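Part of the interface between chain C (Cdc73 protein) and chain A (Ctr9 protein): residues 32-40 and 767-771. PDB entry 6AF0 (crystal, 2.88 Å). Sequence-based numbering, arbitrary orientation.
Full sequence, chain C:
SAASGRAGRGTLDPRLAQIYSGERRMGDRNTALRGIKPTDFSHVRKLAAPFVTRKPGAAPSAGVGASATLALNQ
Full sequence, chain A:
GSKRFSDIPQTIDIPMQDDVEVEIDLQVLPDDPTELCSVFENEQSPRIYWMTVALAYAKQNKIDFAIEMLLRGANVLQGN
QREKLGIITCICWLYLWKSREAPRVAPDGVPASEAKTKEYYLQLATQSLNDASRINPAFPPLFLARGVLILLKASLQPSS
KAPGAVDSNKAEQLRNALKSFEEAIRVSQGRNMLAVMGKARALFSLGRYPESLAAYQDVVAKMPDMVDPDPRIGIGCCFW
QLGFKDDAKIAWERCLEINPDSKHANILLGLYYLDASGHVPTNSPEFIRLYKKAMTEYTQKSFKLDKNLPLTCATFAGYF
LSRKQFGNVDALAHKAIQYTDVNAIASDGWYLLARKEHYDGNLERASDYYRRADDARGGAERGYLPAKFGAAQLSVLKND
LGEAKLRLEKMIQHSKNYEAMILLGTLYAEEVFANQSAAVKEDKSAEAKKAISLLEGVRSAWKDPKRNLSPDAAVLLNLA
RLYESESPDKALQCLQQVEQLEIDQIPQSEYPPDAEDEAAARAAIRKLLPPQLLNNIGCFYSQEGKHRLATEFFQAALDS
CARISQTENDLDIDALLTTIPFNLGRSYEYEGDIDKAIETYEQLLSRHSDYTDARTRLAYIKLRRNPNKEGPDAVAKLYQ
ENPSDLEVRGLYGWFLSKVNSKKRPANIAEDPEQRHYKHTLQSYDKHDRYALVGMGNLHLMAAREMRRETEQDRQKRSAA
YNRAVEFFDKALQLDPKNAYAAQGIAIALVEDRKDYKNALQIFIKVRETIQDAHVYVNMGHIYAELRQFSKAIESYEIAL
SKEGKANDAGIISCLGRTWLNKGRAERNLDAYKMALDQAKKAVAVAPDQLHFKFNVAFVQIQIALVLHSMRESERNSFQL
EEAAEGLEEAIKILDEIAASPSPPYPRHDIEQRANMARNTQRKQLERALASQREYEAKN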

ATOM      1  N   ALA C  32     -16.299  -7.889  23.610  1.00 81.65           N
ATOM      2  CA  ALA C  32     -17.753  -8.000  23.662  1.00 82.46           C
ATOM      3  C   ALA C  32     -18.381  -6.748  24.232  1.00 78.35           C
ATOM      4  O   ALA C  32     -19.428  -6.322  23.765  1.00 78.48           O
ATOM      5  CB  ALA C  32     -18.172  -9.195  24.487  1.00 86.06           C
ATOM      6  N   LEU C  33     -17.720  -6.152  25.219  1.00 70.09           N
ATOM      7  CA  LEU C  33     -18.241  -4.965  25.880  1.00 69.28           C
ATOM      8  C   LEU C  33     -18.226  -3.709  25.005  1.00 69.48           C
ATOM      9  O   LEU C  33     -18.802  -2.690  25.366  1.00 69.08           O
ATOM     10  CB  LEU C  33     -17.475  -4.722  27.167  1.00 65.13           C
ATOM     11  CG  LEU C  33     -17.578  -5.872  28.167  1.00 67.99           C
ATOM     12  CD1 LEU C  33     -16.214  -6.381  28.529  1.00 77.79           C
ATOM     13  CD2 LEU C  33     -18.240  -5.448  29.446  1.00 80.34           C
ATOM     14  N   ARG C  34     -17.561  -3.783  23.862  1.00 74.79           N
ATOM     15  CA  ARG C  34     -17.525  -2.673  22.910  1.00 79.49           C
ATOM     16  C   ARG C  34     -18.817  -2.645  22.117  1.00 76.91           C
ATOM     17  O   ARG C  34     -19.159  -1.632  21.496  1.00 86.36           O
ATOM     18  CB  ARG C  34     -16.339  -2.796  21.940  1.00 87.12           C
ATOM     19  CG  ARG C  34     -14.980  -2.941  22.609  1.00 87.19           C
ATOM     20  CD  ARG C  34     -13.885  -3.054  21.568  1.00 89.10           C
ATOM     21  NE  ARG C  34     -12.580  -3.267  22.188  1.00 86.95           N
ATOM     22  CZ  ARG C  34     -11.438  -3.326  21.521  1.00 81.25           C
ATOM     23  NH1 ARG C  34     -11.428  -3.202  20.201  1.00 92.86           N
ATOM     24  NH2 ARG C  34     -10.308  -3.517  22.169  1.00 85.07           N
ATOM     25  N   GLY C  35     -19.523  -3.767  22.122  1.00 68.32           N
ATOM     26  CA  GLY C  35     -20.868  -3.811  21.571  1.00 72.64           C
ATOM     27  C   GLY C  35     -20.867  -4.157  20.108  1.00 74.15           C
ATOM     28  O   GLY C  35     -19.866  -4.603  19.600  1.00 80.20           O
ATOM     29  N   ILE C  36     -21.996  -3.930  19.444  1.00 85.78           N
ATOM     30  CA  ILE C  36     -22.204  -4.285  18.034  1.00 93.69           C
ATOM     31  C   ILE C  36     -21.483  -3.358  17.047  1.00100.41           C
ATOM     32  O   ILE C  36     -21.132  -3.785  15.939  1.00 96.81           O
ATOM     33  CB  ILE C  36     -23.711  -4.285  17.685  1.00109.27           C
ATOM     34  CG1 ILE C  36     -23.967  -5.053  16.385  1.00114.78           C
ATOM     35  CG2 ILE C  36     -24.267  -2.858  17.598  1.00109.82           C
ATOM     36  CD1 ILE C  36     -25.299  -5.772  16.359  1.00116.63           C
ATOM     37  N   LYS C  37     -21.308  -2.092  17.432  1.00100.63           N
ATOM     38  CA  LYS C  37     -20.426  -1.160  16.711  1.00108.41           C
ATOM     39  C   LYS C  37     -19.655  -0.259  17.686  1.00107.86           C
ATOM     40  O   LYS C  37     -20.251   0.651  18.283  1.00103.50           O
ATOM     41  CB  LYS C  37     -21.210  -0.296  15.713  1.00106.89           C
ATOM     42  CG  LYS C  37     -20.482   0.965  15.220  1.00114.69           C
ATOM     43  CD  LYS C  37     -19.035   0.732  14.767  1.00117.21           C
ATOM     44  CE  LYS C  37     -18.359   1.994  14.242  1.00116.70           C
ATOM     45  NZ  LYS C  37     -18.071   2.995  15.310  1.00123.53           N
ATOM     46  N   PRO C  38     -18.323  -0.484  17.816  1.00 98.03           N
ATOM     47  CA  PRO C  38     -17.472   0.324  18.689  1.00101.46           C
ATOM     48  C   PRO C  38     -17.694   1.820  18.532  1.00106.60           C
ATOM     49  O   PRO C  38     -18.178   2.266  17.497  1.00101.42           O
ATOM     50  CB  PRO C  38     -16.063  -0.039  18.230  1.00105.07           C
ATOM     51  CG  PRO C  38     -16.184  -1.439  17.747  1.00103.06           C
ATOM     52  CD  PRO C  38     -17.558  -1.560  17.154  1.00 91.70           C
ATOM     53  N   THR C  39     -17.338   2.574  19.568  1.00113.36           N
ATOM     54  CA  THR C  39     -17.534   4.024  19.618  1.00110.46           C
ATOM     55  C   THR C  39     -16.545   4.540  20.645  1.00116.81           C
ATOM     56  O   THR C  39     -16.135   3.785  21.522  1.00128.26           O
ATOM     57  CB  THR C  39     -18.968   4.382  20.063  1.00115.64           C
ATOM     58  OG1 THR C  39     -19.919   3.681  19.255  1.00131.30           O
ATOM     59  CG2 THR C  39     -19.231   5.876  19.955  1.00120.95           C
ATOM     60  N   ASP C  40     -16.136   5.801  20.547  1.00112.43           N
ATOM     61  CA  ASP C  40     -15.240   6.362  21.566  1.00108.41           C
ATOM     62  C   ASP C  40     -16.047   6.794  22.811  1.00107.54           C
ATOM     63  O   ASP C  40     -17.061   7.490  22.697  1.00101.99           O
ATOM     64  CB  ASP C  40     -14.417   7.520  20.990  1.00106.02           C
ATOM     65  CG  ASP C  40     -13.300   7.978  21.926  1.00104.05           C
ATOM     66  OD1 ASP C  40     -13.591   8.674  22.930  1.00107.60           O
ATOM     67  OD2 ASP C  40     -12.123   7.662  21.643  1.00104.54           O
TER
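Chain A 767-771: RETIQ

Chain C crosses this contact without regular helix or strand: a type I turn from C:Ala32 to C:Gly35, closed by C:Gly35 N to C:Ala32 O at 3.0 Å, opens into an irregular segment. Chain A presents the last turn of a weakly bonded helix, which A:Gln771 leaves with positive phi (72°). The backbones come nearest at C:Gly35 and A:Thr769, whose CA atoms lie 5.2 Å apart. There C:Ile36 N donates a hydrogen bond to A:Thr769 O (2.9 Å, 159° at the hydrogen), and C:Gly35 CA adds a CA-H...O contact to the same A:Thr769 O at 3.4 Å. Glycine suits the site twice over: its phi/psi of 90/-165 would jam a CB against the preceding carbonyl, and an ideal CB would fall 2.3 Å from A:Thr769 O.

A:Thr769, chi1 t, is the most covered residue of the contact. Its OG1 lies 2.9 Å from both C:Arg34 O and C:Lys37 O, within hydrogen-bonding reach of either, so one hydroxyl spans two carbonyls of the chain C loop. A:Ile770 points its CA-to-CB bond away, yet its CD1 returns to within 3.9 Å of C:Gly35 CA. C:Ile36 CG2 packs 3.9 Å from A:Glu768 O, while C:Thr39 OG1 stands 4.3 Å from A:Thr769 CB.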

ATOM      1  N   ARG A 767     -26.696   3.325  23.574  1.00 90.27           N
ATOM      2  CA  ARG A 767     -27.921   2.734  22.978  1.00101.35           C
ATOM      3  C   ARG A 767     -27.772   2.255  21.531  1.00103.02           C
ATOM      4  O   ARG A 767     -28.373   1.257  21.149  1.00113.06           O
ATOM      5  CB  ARG A 767     -29.123   3.699  23.065  1.00109.18           C
ATOM      6  CG  ARG A 767     -30.022   3.755  21.829  1.00111.41           C
ATOM      7  CD  ARG A 767     -31.212   4.657  22.071  1.00117.71           C
ATOM      8  NE  ARG A 767     -31.969   4.946  20.858  1.00125.41           N
ATOM      9  CZ  ARG A 767     -33.010   5.777  20.802  1.00128.39           C
ATOM     10  NH1 ARG A 767     -33.426   6.423  21.892  1.00134.62           N
ATOM     11  NH2 ARG A 767     -33.642   5.966  19.650  1.00121.82           N
ATOM     12  N   GLU A 768     -27.012   2.975  20.718  1.00105.88           N
ATOM     13  CA  GLU A 768     -26.813   2.546  19.336  1.00112.31           C
ATOM     14  C   GLU A 768     -25.795   1.407  19.226  1.00111.61           C
ATOM     15  O   GLU A 768     -25.772   0.707  18.206  1.00103.96           O
ATOM     16  CB  GLU A 768     -26.420   3.710  18.423  1.00120.67           C
ATOM     17  CG  GLU A 768     -25.072   4.338  18.724  1.00133.98           C
ATOM     18  CD  GLU A 768     -24.567   5.206  17.582  1.00147.51           C
ATOM     19  OE1 GLU A 768     -23.333   5.391  17.475  1.00159.28           O
ATOM     20  OE2 GLU A 768     -25.400   5.709  16.793  1.00147.13           O
ATOM     21  N   THR A 769     -24.966   1.223  20.262  1.00109.53           N
ATOM     22  CA  THR A 769     -23.975   0.120  20.289  1.00103.21           C
ATOM     23  C   THR A 769     -24.356  -1.134  21.098  1.00100.65           C
ATOM     24  O   THR A 769     -23.719  -2.164  20.913  1.00100.21           O
ATOM     25  CB  THR A 769     -22.555   0.584  20.731  1.00 97.54           C
ATOM     26  OG1 THR A 769     -21.617  -0.475  20.523  1.00 89.10           O
ATOM     27  CG2 THR A 769     -22.496   0.986  22.195  1.00 94.83           C
ATOM     28  N   ILE A 770     -25.367  -1.072  21.965  1.00 95.22           N
ATOM     29  CA  ILE A 770     -25.654  -2.203  22.858  1.00 93.40           C
ATOM     30  C   ILE A 770     -26.913  -2.984  22.498  1.00104.72           C
ATOM     31  O   ILE A 770     -26.824  -4.194  22.271  1.00118.07           O
ATOM     32  CB  ILE A 770     -25.667  -1.782  24.337  1.00 87.30           C
ATOM     33  CG1 ILE A 770     -24.270  -1.351  24.770  1.00 87.27           C
ATOM     34  CG2 ILE A 770     -26.103  -2.922  25.241  1.00 90.56           C
ATOM     35  CD1 ILE A 770     -23.157  -2.306  24.380  1.00 90.51           C
ATOM     36  N   GLN A 771     -28.067  -2.315  22.455  1.00 99.75           N
ATOM     37  CA  GLN A 771     -29.357  -2.961  22.069  1.00100.83           C
ATOM     38  C   GLN A 771     -29.972  -3.929  23.101  1.00 98.56           C
ATOM     39  O   GLN A 771     -30.958  -4.596  22.805  1.00101.05           O
ATOM     40  CB  GLN A 771     -29.235  -3.727  20.740  1.00102.54           C
ATOM     41  CG  GLN A 771     -28.538  -2.969  19.636  1.00112.79           C
ATOM     42  CD  GLN A 771     -29.212  -1.654  19.374  1.00112.97           C
ATOM     43  OE1 GLN A 771     -30.441  -1.594  19.295  1.00115.96           O
ATOM     44  NE2 GLN A 771     -28.423  -0.585  19.253  1.00114.89           N
TER